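Local atomic coordinates of 2-hydroxyhepta-2,4-diene-1, 7-dioateisomerase (Mycobacterium abscessus, PDB entry 3R6O), a protein that probably works as a magnesium-dependent isomerase of the FAH family, acting on 2-hydroxyhepta-2,4-diene-1,7-dioate. Residues A[235-240]-A[251-256]; A[143-148]-A[315-320]; A[170-175]-A[263-268]; A[97-102]-A[220-225]. All blocks are in the same frame, centred on the assembly; numbering follows the deposited sequence. Where two conformers were deposited one is given.

In the fold
Contacts 1 and 2 sit at the two ends of one mixed sheet: contact 1 opens the hairpin that carries its edge strand 247-253, and contact 2 adds the opposite edge strand, 146-148; their centres are about 25 Å apart. Contact 1 comes nearest the metal site, the side chain of Phe240 being about 6 Å from that of Glu160 and about 11 Å from the bound magnesium ion. Helix 261-269, which follows strand 247-253, takes the chain into contact 3, whose centre is about 34 Å from that of contact 2. Contact 4 is the most central in the chain and touches contact 2, where Leu316 CD1 packs on Pro221 CG at 3.6 Å.

Contact 1: residues A[235-240]-A[251-256]; sequences FETFDF and SGSTVD
The hydroxyl of Thr254 is gripped from two directions. Phe238 N donates to Thr254 OG1 over 3.1 Å in a nearly straight bond (168° at the hydrogen), and a water 2.7 Å from Thr254 OG1 also bonds to Thr237 OG1. With a chi1 of 60°, OG1 lies between its own backbone N and carbonyl carbon, facing the incoming amide, while CG2 is left to meet the edge of the Phe238 ring. Thr254 N returns a bond to Phe238 O at 3.0 Å, making the pairing reciprocal. From here the two segments run as the open end of an antiparallel beta hairpin, strands 239-244 and 247-253: Phe240 and Gly252 form a hydrogen-bonded pair, Asp239 and Ser253 the non-hydrogen-bonded pair beside it. On the face with Asp239, Ser253 OG makes a weak bond to Asp239 OD1 at 3.1 Å. On the other face the Phe240 ring, its chi1 at 52°, folds back over glycine. Gly252 CA makes a CH-pi contact 4.0 Å from the Phe240 ring centroid, and Gly252 O lies over the same face nearer the rim. Ile159 and Ile161 of strand 155-165 also pack against Phe240, and Phe261 of helix 261-269 touches Phe238 and Thr254.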
loop_
_atom_site.group_PDB
_atom_site.type_symbol
_atom_site.label_atom_id
_atom_site.label_comp_id
_atom_site.label_asym_id
_atom_site.label_seq_id
_atom_site.Cartn_x
_atom_site.Cartn_y
_atom_site.Cartn_z
ATOM N N PHE A 235 1.843 0.210 -26.029
ATOM C CA PHE A 235 2.182 -0.926 -25.171
ATOM C C PHE A 235 2.506 -2.145 -26.013
ATOM O O PHE A 235 2.071 -2.250 -27.167
ATOM C CB PHE A 235 1.041 -1.225 -24.185
ATOM C CG PHE A 235 0.938 -0.203 -23.098
ATOM C CD1 PHE A 235 1.708 -0.317 -21.945
ATOM C CD2 PHE A 235 0.149 0.919 -23.264
ATOM C CE1 PHE A 235 1.666 0.671 -20.992
ATOM C CE2 PHE A 235 0.091 1.878 -22.313
ATOM C CZ PHE A 235 0.837 1.754 -21.163
ATOM N N GLU A 236 3.319 -3.029 -25.451
ATOM C CA GLU A 236 3.713 -4.248 -26.117
ATOM C C GLU A 236 2.762 -5.367 -25.729
ATOM O O GLU A 236 1.898 -5.216 -24.859
ATOM C CB GLU A 236 5.152 -4.636 -25.759
ATOM C CG GLU A 236 6.201 -3.584 -26.164
ATOM C CD GLU A 236 7.571 -4.170 -26.420
ATOM O OE1 GLU A 236 7.695 -5.406 -26.569
ATOM O OE2 GLU A 236 8.531 -3.382 -26.520
ATOM N N THR A 237 2.898 -6.453 -26.454
ATOM C CA THR A 237 2.132 -7.670 -26.242
ATOM C C THR A 237 3.067 -8.728 -25.661
ATOM O O THR A 237 4.251 -8.803 -26.039
ATOM C CB THR A 237 1.521 -8.056 -27.576
ATOM O OG1 THR A 237 0.534 -7.055 -27.904
ATOM C CG2 THR A 237 0.881 -9.440 -27.557
ATOM N N PHE A 238 2.540 -9.521 -24.713
ATOM C CA PHE A 238 3.296 -10.618 -24.114
ATOM C C PHE A 238 2.518 -11.916 -24.110
ATOM O O PHE A 238 1.288 -11.914 -24.005
ATOM C CB PHE A 238 3.679 -10.283 -22.685
ATOM C CG PHE A 238 4.381 -9.001 -22.573
ATOM C CD1 PHE A 238 5.761 -8.934 -22.603
ATOM C CD2 PHE A 238 3.654 -7.835 -22.503
ATOM C CE1 PHE A 238 6.390 -7.722 -22.549
ATOM C CE2 PHE A 238 4.280 -6.632 -22.426
ATOM C CZ PHE A 238 5.647 -6.572 -22.450
ATOM N N ASP A 239 3.245 -13.017 -24.259
ATOM C CA ASP A 239 2.667 -14.354 -24.095
ATOM C C ASP A 239 3.372 -14.984 -22.933
ATOM O O ASP A 239 4.582 -14.912 -22.836
ATOM C CB ASP A 239 2.871 -15.193 -25.350
ATOM C CG ASP A 239 2.115 -14.637 -26.544
ATOM O OD1 ASP A 239 0.889 -14.349 -26.417
ATOM O OD2 ASP A 239 2.745 -14.471 -27.606
ATOM N N PHE A 240 2.634 -15.605 -22.027
ATOM C CA PHE A 240 3.269 -16.058 -20.797
ATOM C C PHE A 240 2.670 -17.375 -20.321
ATOM O O PHE A 240 1.503 -17.667 -20.594
ATOM C CB PHE A 240 3.179 -14.964 -19.715
ATOM C CG PHE A 240 1.780 -14.432 -19.497
ATOM C CD1 PHE A 240 1.006 -14.915 -18.475
ATOM C CD2 PHE A 240 1.215 -13.509 -20.375
ATOM C CE1 PHE A 240 -0.289 -14.443 -18.271
ATOM C CE2 PHE A 240 -0.114 -13.042 -20.198
ATOM C CZ PHE A 240 -0.860 -13.517 -19.155
ATOM N N SER A 251 -1.730 -20.411 -19.175
ATOM C CA SER A 251 -1.160 -19.924 -20.430
ATOM C C SER A 251 -1.986 -18.713 -20.859
ATOM O O SER A 251 -3.227 -18.818 -20.990
ATOM C CB SER A 251 -1.181 -21.014 -21.510
ATOM O OG SER A 251 -0.635 -20.496 -22.723
ATOM N N GLY A 252 -1.328 -17.558 -21.001
ATOM C CA GLY A 252 -2.026 -16.365 -21.403
ATOM C C GLY A 252 -1.283 -15.530 -22.421
ATOM O O GLY A 252 -0.072 -15.702 -22.644
ATOM N N SER A 253 -2.062 -14.663 -23.056
ATOM C CA SER A 253 -1.602 -13.595 -23.927
ATOM C C SER A 253 -2.297 -12.292 -23.481
ATOM O O SER A 253 -3.493 -12.276 -23.203
ATOM C CB SER A 253 -2.015 -13.907 -25.359
ATOM O OG SER A 253 -1.780 -12.813 -26.250
ATOM N N THR A 254 -1.571 -11.179 -23.457
ATOM C CA THR A 254 -2.175 -9.919 -23.045
ATOM C C THR A 254 -3.305 -9.426 -23.990
ATOM O O THR A 254 -4.084 -8.543 -23.620
ATOM C CB THR A 254 -1.088 -8.847 -22.814
ATOM O OG1 THR A 254 -0.353 -8.631 -24.022
ATOM C CG2 THR A 254 -0.140 -9.329 -21.652
ATOM N N VAL A 255 -3.471 -10.051 -25.156
ATOM C CA VAL A 255 -4.567 -9.695 -26.053
ATOM C C VAL A 255 -5.918 -10.105 -25.485
ATOM O O VAL A 255 -6.954 -9.646 -25.958
ATOM C CB VAL A 255 -4.435 -10.328 -27.470
ATOM C CG1 VAL A 255 -3.168 -9.841 -28.150
ATOM C CG2 VAL A 255 -4.495 -11.847 -27.410
ATOM N N ASP A 256 -5.908 -10.975 -24.481
ATOM C CA ASP A 256 -7.156 -11.431 -23.876
ATOM C C ASP A 256 -7.565 -10.598 -22.678
ATOM O O ASP A 256 -8.588 -10.873 -22.026
ATOM C CB ASP A 256 -7.053 -12.910 -23.512
ATOM C CG ASP A 256 -7.012 -13.790 -24.750
ATOM O OD1 ASP A 256 -7.918 -13.602 -25.609
ATOM O OD2 ASP A 256 -6.099 -14.647 -24.876
HETATM O O HOH W 1 -1.618 -6.998 -25.725
#

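Contact 2: residues A[143-148]-A[315-320]; sequences RDAVIA and RLPVHD
The guanidinium of Arg143 lies with a face over the aliphatic part of Arg315, whose CB is 3.8 Å above its plane; Arg143 is modelled in two conformers, so this stack, described for one of them, is tentative. In that conformer the face of Arg143 rests on CB and CD of Arg315, and the two like charges come near each other. The imidazole of His319 is met obliquely by the methyl of Ala145, CB to CD2 3.9 Å. On that same side of the sheet chi1 of Ile147 (-62°) sets CG1 beside the backbone N, and chi2 of -64° then turns CD1 onto His319 CB at 3.9 Å. Three backbone hydrogen bonds join the parallel strands: Val146 N to Pro317 O, which is bent (137° at the hydrogen), His319 N to Val146 O at 3.1 Å, and Ala148 N to His319 O at 3.0 Å. The opposite face carries Val146, Val318 and Ala148, and Val146 CG2 there meets Leu316 CD1 at 4.1 Å. Within this chain strand 146-148 is an edge of the mixed sheet, with strand 312-320 running between it and strand 303-308, while Leu155 and Pro221 pack against the face that carries Val146.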
loop_
_atom_site.group_PDB
_atom_site.type_symbol
_atom_site.label_atom_id
_atom_site.label_comp_id
_atom_site.label_asym_id
_atom_site.label_seq_id
_atom_site.Cartn_x
_atom_site.Cartn_y
_atom_site.Cartn_z
ATOM N N ARG A 143 13.530 -15.967 -7.858
ATOM C CA ARG A 143 13.946 -17.303 -7.499
ATOM C C ARG A 143 13.683 -17.598 -6.035
ATOM O O ARG A 143 14.136 -18.611 -5.509
ATOM C CB ARG A 143 15.435 -17.514 -7.833
ATOM C CG ARG A 143 15.717 -17.519 -9.312
ATOM C CD ARG A 143 17.043 -18.210 -9.660
ATOM N NE ARG A 143 16.880 -19.178 -10.744
ATOM C CZ ARG A 143 16.769 -20.503 -10.593
ATOM N NH1 ARG A 143 16.804 -21.078 -9.395
ATOM N NH2 ARG A 143 16.621 -21.266 -11.663
ATOM N N ASP A 144 12.920 -16.729 -5.388
ATOM C CA ASP A 144 12.696 -16.826 -3.977
ATOM C C ASP A 144 11.515 -17.739 -3.672
ATOM O O ASP A 144 10.520 -17.749 -4.407
ATOM C CB ASP A 144 12.424 -15.436 -3.392
ATOM C CG ASP A 144 13.639 -14.528 -3.448
ATOM O OD1 ASP A 144 14.766 -15.021 -3.681
ATOM O OD2 ASP A 144 13.460 -13.319 -3.205
ATOM N N ALA A 145 11.598 -18.441 -2.551
ATOM C CA ALA A 145 10.539 -19.326 -2.154
ATOM C C ALA A 145 9.260 -18.556 -1.868
ATOM O O ALA A 145 9.294 -17.432 -1.340
ATOM C CB ALA A 145 10.917 -20.136 -0.950
ATOM N N VAL A 146 8.150 -19.169 -2.235
ATOM C CA VAL A 146 6.829 -18.797 -1.708
ATOM C C VAL A 146 6.582 -19.616 -0.460
ATOM O O VAL A 146 6.749 -20.835 -0.467
ATOM C CB VAL A 146 5.721 -19.114 -2.728
ATOM C CG1 VAL A 146 4.305 -18.926 -2.083
ATOM C CG2 VAL A 146 5.914 -18.193 -3.942
ATOM N N ILE A 147 6.179 -18.942 0.611
ATOM C CA ILE A 147 6.091 -19.559 1.909
ATOM C C ILE A 147 4.640 -19.533 2.269
ATOM O O ILE A 147 4.071 -18.465 2.448
ATOM C CB ILE A 147 6.869 -18.779 2.968
ATOM C CG1 ILE A 147 8.395 -18.722 2.634
ATOM C CG2 ILE A 147 6.614 -19.360 4.338
ATOM C CD1 ILE A 147 9.078 -20.040 2.648
ATOM N N ALA A 148 4.041 -20.716 2.346
ATOM C CA ALA A 148 2.632 -20.828 2.703
ATOM C C ALA A 148 2.485 -20.730 4.209
ATOM O O ALA A 148 3.022 -21.583 4.946
ATOM C CB ALA A 148 2.070 -22.130 2.206
ATOM N N ARG A 315 11.627 -19.217 -10.985
ATOM C CA ARG A 315 11.593 -20.559 -10.368
ATOM C C ARG A 315 11.433 -20.404 -8.867
ATOM O O ARG A 315 12.407 -20.060 -8.141
ATOM C CB ARG A 315 12.873 -21.315 -10.672
ATOM C CG ARG A 315 12.860 -22.683 -10.081
ATOM C CD ARG A 315 14.013 -23.528 -10.589
ATOM N NE ARG A 315 13.905 -24.882 -10.058
ATOM C CZ ARG A 315 14.169 -25.215 -8.791
ATOM N NH1 ARG A 315 14.563 -24.302 -7.924
ATOM N NH2 ARG A 315 14.025 -26.474 -8.384
ATOM N N LEU A 316 10.232 -20.700 -8.390
ATOM C CA LEU A 316 9.858 -20.428 -7.036
ATOM C C LEU A 316 9.523 -21.724 -6.284
ATOM O O LEU A 316 8.469 -22.353 -6.541
ATOM C CB LEU A 316 8.647 -19.506 -7.030
ATOM C CG LEU A 316 8.566 -18.293 -7.946
ATOM C CD1 LEU A 316 7.148 -17.667 -7.823
ATOM C CD2 LEU A 316 9.673 -17.269 -7.621
ATOM N N PRO A 317 10.425 -22.152 -5.384
ATOM C CA PRO A 317 10.113 -23.334 -4.573
ATOM C C PRO A 317 9.076 -22.996 -3.503
ATOM O O PRO A 317 9.102 -21.884 -2.993
ATOM C CB PRO A 317 11.455 -23.734 -3.983
ATOM C CG PRO A 317 12.306 -22.485 -4.015
ATOM C CD PRO A 317 11.759 -21.587 -5.103
ATOM N N VAL A 318 8.149 -23.928 -3.235
ATOM C CA VAL A 318 7.097 -23.731 -2.233
ATOM C C VAL A 318 7.416 -24.513 -0.952
ATOM O O VAL A 318 7.744 -25.681 -1.007
ATOM C CB VAL A 318 5.706 -24.183 -2.761
ATOM C CG1 VAL A 318 4.641 -24.036 -1.654
ATOM C CG2 VAL A 318 5.327 -23.356 -4.022
ATOM N N HIS A 319 7.341 -23.824 0.187
ATOM C CA HIS A 319 7.549 -24.422 1.497
ATOM C C HIS A 319 6.435 -23.957 2.428
ATOM O O HIS A 319 6.177 -22.749 2.508
ATOM C CB HIS A 319 8.863 -23.935 2.089
ATOM C CG HIS A 319 10.084 -24.343 1.312
ATOM N ND1 HIS A 319 10.879 -25.401 1.683
ATOM C CD2 HIS A 319 10.662 -23.807 0.213
ATOM C CE1 HIS A 319 11.887 -25.516 0.833
ATOM N NE2 HIS A 319 11.769 -24.571 -0.081
ATOM N N ASP A 320 5.876 -24.889 3.194
ATOM C CA ASP A 320 4.906 -24.583 4.245
ATOM C C ASP A 320 5.602 -24.249 5.543
ATOM O O ASP A 320 6.565 -24.926 5.934
ATOM C CB ASP A 320 4.000 -25.780 4.504
ATOM C CG ASP A 320 3.056 -26.082 3.347
ATOM O OD1 ASP A 320 3.123 -25.404 2.308
ATOM O OD2 ASP A 320 2.279 -27.058 3.485
#

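Contact 3: residues A[170-175]-A[263-268]; sequences YRIERS and EVVETV
A salt-bridge network fastens the loop between strands 155-165 and 181-192 to helix 261-269: Arg174 of the loop serves two glutamates one helical turn apart, Glu263 and Glu266. Arg174 NH2 is 2.9 Å from Glu266 OE1, and Arg174 NE is equally near that oxygen, at 2.9 Å, so OE1 sits between the two nitrogens. The carboxylate and guanidinium planes are perpendicular (90°), and Glu266 OE2 lies at the guanidinium edge, in its plane. On the other arm, Arg174 NH1 lies 3.2 Å from Glu263 OE2, but that oxygen is well out of the guanidinium plane, so the attraction is one of charge without an aligned N-H. Glu263 runs alongside the arginine, its CG over one guanidinium face. An extended start, with CG of Arg174 anti to the backbone N (chi1 -155°), followed by a bend at chi3, brings the arginine head to both acids. The other carboxylate oxygen, Glu263 OE1, is held by Gly260 N.

Closer to the loop backbone the contact is apolar and water-mediated. Ile172 presses CD1 against Val265 CG1 at 3.6 Å. A single water donates to both Ile172 O, at 2.8 Å, and Glu266 O, at 2.7 Å, bridging the loop carbonyl and the helix carbonyl. The buried amide of Arg174 has no partner in the model.

Around this junction, Ser269 takes the amide of Ile172, Val264 and Val268 of the same helix lean on Leu109 of strand 106-110, and Arg171 forms a salt bridge with Glu321 of the second subunit.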
loop_
_atom_site.group_PDB
_atom_site.type_symbol
_atom_site.label_atom_id
_atom_site.label_comp_id
_atom_site.label_asym_id
_atom_site.label_seq_id
_atom_site.Cartn_x
_atom_site.Cartn_y
_atom_site.Cartn_z
ATOM N N TYR A 170 -2.512 11.072 -12.123
ATOM C CA TYR A 170 -3.827 10.900 -11.539
ATOM C C TYR A 170 -4.832 11.269 -12.624
ATOM O O TYR A 170 -4.669 12.293 -13.280
ATOM C CB TYR A 170 -3.987 11.795 -10.313
ATOM C CG TYR A 170 -5.342 11.691 -9.614
ATOM C CD1 TYR A 170 -5.874 10.445 -9.244
ATOM C CD2 TYR A 170 -6.065 12.835 -9.291
ATOM C CE1 TYR A 170 -7.116 10.354 -8.589
ATOM C CE2 TYR A 170 -7.309 12.757 -8.643
ATOM C CZ TYR A 170 -7.826 11.509 -8.295
ATOM O OH TYR A 170 -9.056 11.452 -7.667
ATOM N N ARG A 171 -5.857 10.437 -12.834
ATOM C CA ARG A 171 -6.783 10.603 -13.983
ATOM C C ARG A 171 -5.986 10.710 -15.304
ATOM O O ARG A 171 -6.191 11.629 -16.110
ATOM C CB ARG A 171 -7.723 11.803 -13.824
ATOM C CG ARG A 171 -9.022 11.509 -13.097
ATOM C CD ARG A 171 -8.810 11.292 -11.603
ATOM N NE ARG A 171 -10.077 11.109 -10.903
ATOM C CZ ARG A 171 -10.816 12.055 -10.340
ATOM N NH1 ARG A 171 -10.480 13.351 -10.383
ATOM N NH2 ARG A 171 -11.940 11.695 -9.735
ATOM N N ILE A 172 -5.087 9.754 -15.474
ATOM C CA ILE A 172 -4.272 9.593 -16.669
ATOM C C ILE A 172 -5.181 9.208 -17.815
ATOM O O ILE A 172 -5.984 8.288 -17.691
ATOM C CB ILE A 172 -3.221 8.504 -16.477
ATOM C CG1 ILE A 172 -2.326 8.847 -15.286
ATOM C CG2 ILE A 172 -2.383 8.240 -17.770
ATOM C CD1 ILE A 172 -1.393 7.751 -14.942
ATOM N N GLU A 173 -5.062 9.925 -18.925
ATOM C CA GLU A 173 -5.882 9.644 -20.087
ATOM C C GLU A 173 -5.263 8.424 -20.805
ATOM O O GLU A 173 -4.023 8.239 -20.825
ATOM C CB GLU A 173 -5.966 10.910 -20.966
ATOM C CG GLU A 173 -7.334 11.194 -21.626
ATOM C CD GLU A 173 -8.490 11.387 -20.656
ATOM O OE1 GLU A 173 -8.273 11.573 -19.438
ATOM O OE2 GLU A 173 -9.644 11.358 -21.127
ATOM N N ARG A 174 -6.122 7.582 -21.362
ATOM C CA ARG A 174 -5.715 6.389 -22.086
ATOM C C ARG A 174 -4.524 6.607 -23.031
ATOM O O ARG A 174 -3.562 5.868 -22.968
ATOM C CB ARG A 174 -6.907 5.880 -22.896
ATOM C CG ARG A 174 -6.886 4.438 -23.222
ATOM C CD ARG A 174 -8.200 4.057 -23.926
ATOM N NE ARG A 174 -9.351 4.395 -23.069
ATOM C CZ ARG A 174 -10.518 3.748 -23.052
ATOM N NH1 ARG A 174 -10.749 2.733 -23.875
ATOM N NH2 ARG A 174 -11.470 4.145 -22.209
ATOM N N SER A 175 -4.575 7.625 -23.884
ATOM C CA SER A 175 -3.552 7.793 -24.917
ATOM C C SER A 175 -2.205 8.259 -24.347
ATOM O O SER A 175 -1.185 8.181 -25.018
ATOM C CB SER A 175 -4.011 8.794 -25.975
ATOM O OG SER A 175 -3.991 10.089 -25.422
ATOM N N GLU A 263 -5.766 1.011 -20.747
ATOM C CA GLU A 263 -7.025 1.127 -20.026
ATOM C C GLU A 263 -6.903 0.773 -18.550
ATOM O O GLU A 263 -7.633 1.327 -17.722
ATOM C CB GLU A 263 -8.072 0.219 -20.663
ATOM C CG GLU A 263 -8.500 0.592 -22.026
ATOM C CD GLU A 263 -9.380 -0.497 -22.652
ATOM O OE1 GLU A 263 -8.859 -1.595 -23.039
ATOM O OE2 GLU A 263 -10.603 -0.238 -22.745
ATOM N N VAL A 264 -6.018 -0.169 -18.239
ATOM C CA VAL A 264 -5.614 -0.478 -16.845
ATOM C C VAL A 264 -5.082 0.777 -16.141
ATOM O O VAL A 264 -5.596 1.170 -15.093
ATOM C CB VAL A 264 -4.611 -1.640 -16.797
ATOM C CG1 VAL A 264 -3.961 -1.796 -15.397
ATOM C CG2 VAL A 264 -5.330 -2.974 -17.145
ATOM N N VAL A 265 -4.126 1.458 -16.775
ATOM C CA VAL A 265 -3.544 2.659 -16.189
ATOM C C VAL A 265 -4.593 3.767 -16.010
ATOM O O VAL A 265 -4.642 4.433 -14.956
ATOM C CB VAL A 265 -2.359 3.160 -17.014
ATOM C CG1 VAL A 265 -1.905 4.539 -16.524
ATOM C CG2 VAL A 265 -1.208 2.139 -16.963
ATOM N N GLU A 266 -5.413 3.956 -17.047
ATOM C CA GLU A 266 -6.551 4.854 -16.998
ATOM C C GLU A 266 -7.525 4.534 -15.870
ATOM O O GLU A 266 -7.886 5.432 -15.097
ATOM C CB GLU A 266 -7.297 4.833 -18.336
ATOM C CG GLU A 266 -8.500 5.747 -18.417
ATOM C CD GLU A 266 -9.234 5.624 -19.738
ATOM O OE1 GLU A 266 -9.460 4.498 -20.200
ATOM O OE2 GLU A 266 -9.517 6.658 -20.345
ATOM N N THR A 267 -7.995 3.285 -15.790
ATOM C CA THR A 267 -9.002 2.920 -14.790
ATOM C C THR A 267 -8.436 2.953 -13.375
ATOM O O THR A 267 -9.102 3.455 -12.457
ATOM C CB THR A 267 -9.644 1.505 -15.030
ATOM O OG1 THR A 267 -10.225 1.460 -16.319
ATOM C CG2 THR A 267 -10.755 1.242 -14.043
ATOM N N VAL A 268 -7.221 2.436 -13.174
ATOM C CA VAL A 268 -6.620 2.476 -11.834
ATOM C C VAL A 268 -6.381 3.924 -11.399
ATOM O O VAL A 268 -6.770 4.324 -10.292
ATOM C CB VAL A 268 -5.319 1.675 -11.758
ATOM C CG1 VAL A 268 -4.570 1.980 -10.423
ATOM C CG2 VAL A 268 -5.621 0.177 -11.934
HETATM O O HOH W 2 -7.855 8.058 -15.599
#

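Contact 4: residues A[97-102]-A[220-225]; sequences GAPIPE and CPTGPW
Van der Waals packing of Pro99 against Thr222, Gly223 and Trp225 carries much of this junction, with Thr222 the larger partner. Pro99 directs its CB toward the other segment, and its CD and CG make the contacts: Pro99 CD is 3.6 Å from Gly223 CA, and Pro99 CG meets Trp225 CA at 3.8 Å. Thr222 runs past Pro99 in the opposite direction, its hydroxyl against Ala98: Thr222 OG1 is 3.3 Å from Ala98 CB and 3.5 Å from Pro99 CD. A chi1 of 62° aims that oxygen at the loop. The turn that Pro99 packs on contains a cis peptide bond before Pro224, and Gly223 has a positive phi (101°), with psi near 180°. This turn follows strand 220-221, which pairs in parallel with strand 139-140; the loop before strand 106-110 packs on it near the middle of the chain, where Met185 of strand 181-192 touches both Pro99 and Thr222. Water supplies the polar links. One molecule accepts from Ile100 N, donates to Ile100 O at 2.7 Å and bonds to Thr222 OG1 at 2.9 Å, tying the loop to a hydroxyl that is also bonded to Ser140 O. A second water stands 2.7 Å from Gly97 O and 2.8 Å from Pro224 O.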
loop_
_atom_site.group_PDB
_atom_site.type_symbol
_atom_site.label_atom_id
_atom_site.label_comp_id
_atom_site.label_asym_id
_atom_site.label_seq_id
_atom_site.Cartn_x
_atom_site.Cartn_y
_atom_site.Cartn_z
ATOM N N GLY A 97 17.276 -10.123 -7.428
ATOM C CA GLY A 97 16.214 -9.728 -6.550
ATOM C C GLY A 97 14.990 -9.242 -7.300
ATOM O O GLY A 97 14.962 -9.224 -8.537
ATOM N N ALA A 98 13.997 -8.818 -6.521
ATOM C CA ALA A 98 12.870 -8.069 -7.025
ATOM C C ALA A 98 13.421 -6.808 -7.722
ATOM O O ALA A 98 14.172 -6.049 -7.114
ATOM C CB ALA A 98 11.931 -7.692 -5.855
ATOM N N PRO A 99 13.089 -6.595 -9.001
ATOM C CA PRO A 99 13.673 -5.421 -9.685
ATOM C C PRO A 99 13.295 -4.055 -9.063
ATOM O O PRO A 99 14.126 -3.130 -9.054
ATOM C CB PRO A 99 13.141 -5.556 -11.118
ATOM C CG PRO A 99 12.835 -7.030 -11.260
ATOM C CD PRO A 99 12.308 -7.435 -9.938
ATOM N N ILE A 100 12.058 -3.938 -8.565
ATOM C CA ILE A 100 11.606 -2.798 -7.779
ATOM C C ILE A 100 11.381 -3.282 -6.343
ATOM O O ILE A 100 10.330 -3.851 -6.025
ATOM C CB ILE A 100 10.303 -2.185 -8.332
ATOM C CG1 ILE A 100 10.378 -1.957 -9.861
ATOM C CG2 ILE A 100 9.923 -0.879 -7.530
ATOM C CD1 ILE A 100 11.562 -1.045 -10.325
ATOM N N PRO A 101 12.388 -3.096 -5.478
ATOM C CA PRO A 101 12.276 -3.779 -4.201
ATOM C C PRO A 101 11.336 -3.091 -3.215
ATOM O O PRO A 101 10.841 -3.747 -2.316
ATOM C CB PRO A 101 13.699 -3.801 -3.654
ATOM C CG PRO A 101 14.578 -3.161 -4.643
ATOM C CD PRO A 101 13.760 -2.669 -5.785
ATOM N N GLU A 102 11.059 -1.813 -3.412
ATOM C CA GLU A 102 10.283 -1.026 -2.410
ATOM C C GLU A 102 9.330 -0.101 -3.132
ATOM O O GLU A 102 9.480 1.124 -3.039
ATOM C CB GLU A 102 11.240 -0.196 -1.529
ATOM C CG GLU A 102 12.050 -1.027 -0.535
ATOM C CD GLU A 102 12.658 -0.182 0.572
ATOM O OE1 GLU A 102 11.949 0.717 1.100
ATOM O OE2 GLU A 102 13.852 -0.396 0.895
ATOM N N CYS A 220 4.169 -11.716 -3.422
ATOM C CA CYS A 220 4.293 -10.974 -4.699
ATOM C C CYS A 220 5.664 -11.137 -5.349
ATOM O O CYS A 220 6.447 -10.174 -5.463
ATOM C CB CYS A 220 3.957 -9.494 -4.537
ATOM S SG CYS A 220 3.556 -8.680 -6.127
ATOM N N PRO A 221 5.993 -12.366 -5.766
ATOM C CA PRO A 221 7.162 -12.567 -6.597
ATOM C C PRO A 221 7.165 -11.656 -7.831
ATOM O O PRO A 221 6.129 -11.452 -8.447
ATOM C CB PRO A 221 7.060 -14.039 -7.009
ATOM C CG PRO A 221 6.191 -14.673 -6.007
ATOM C CD PRO A 221 5.257 -13.613 -5.557
ATOM N N THR A 222 8.334 -11.120 -8.173
ATOM C CA THR A 222 8.509 -10.222 -9.332
ATOM C C THR A 222 9.878 -10.447 -9.985
ATOM O O THR A 222 10.820 -10.938 -9.333
ATOM C CB THR A 222 8.464 -8.726 -8.903
ATOM O OG1 THR A 222 9.543 -8.436 -7.999
ATOM C CG2 THR A 222 7.148 -8.373 -8.245
ATOM N N GLY A 223 9.994 -10.063 -11.262
ATOM C CA GLY A 223 11.250 -10.222 -12.005
ATOM C C GLY A 223 11.225 -11.428 -12.942
ATOM O O GLY A 223 10.196 -12.095 -13.102
ATOM N N PRO A 224 12.377 -11.766 -13.516
ATOM C CA PRO A 224 13.713 -11.321 -13.096
ATOM C C PRO A 224 14.170 -9.921 -13.520
ATOM O O PRO A 224 15.221 -9.466 -13.046
ATOM C CB PRO A 224 14.642 -12.388 -13.709
ATOM C CG PRO A 224 13.889 -12.942 -14.869
ATOM C CD PRO A 224 12.423 -12.884 -14.464
ATOM N N TRP A 225 13.442 -9.248 -14.406
ATOM C CA TRP A 225 13.884 -7.925 -14.802
ATOM C C TRP A 225 12.773 -6.980 -15.157
ATOM O O TRP A 225 11.654 -7.392 -15.459
ATOM C CB TRP A 225 14.929 -8.027 -15.944
ATOM C CG TRP A 225 14.488 -8.765 -17.182
ATOM C CD1 TRP A 225 13.577 -8.340 -18.097
ATOM C CD2 TRP A 225 14.981 -10.027 -17.672
ATOM N NE1 TRP A 225 13.429 -9.266 -19.091
ATOM C CE2 TRP A 225 14.289 -10.304 -18.870
ATOM C CE3 TRP A 225 15.924 -10.952 -17.205
ATOM C CZ2 TRP A 225 14.504 -11.466 -19.613
ATOM C CZ3 TRP A 225 16.151 -12.095 -17.935
ATOM C CH2 TRP A 225 15.445 -12.350 -19.137
HETATM O O HOH W 3 16.482 -8.608 -10.684
HETATM O O HOH W 4 9.758 -5.545 -8.034
#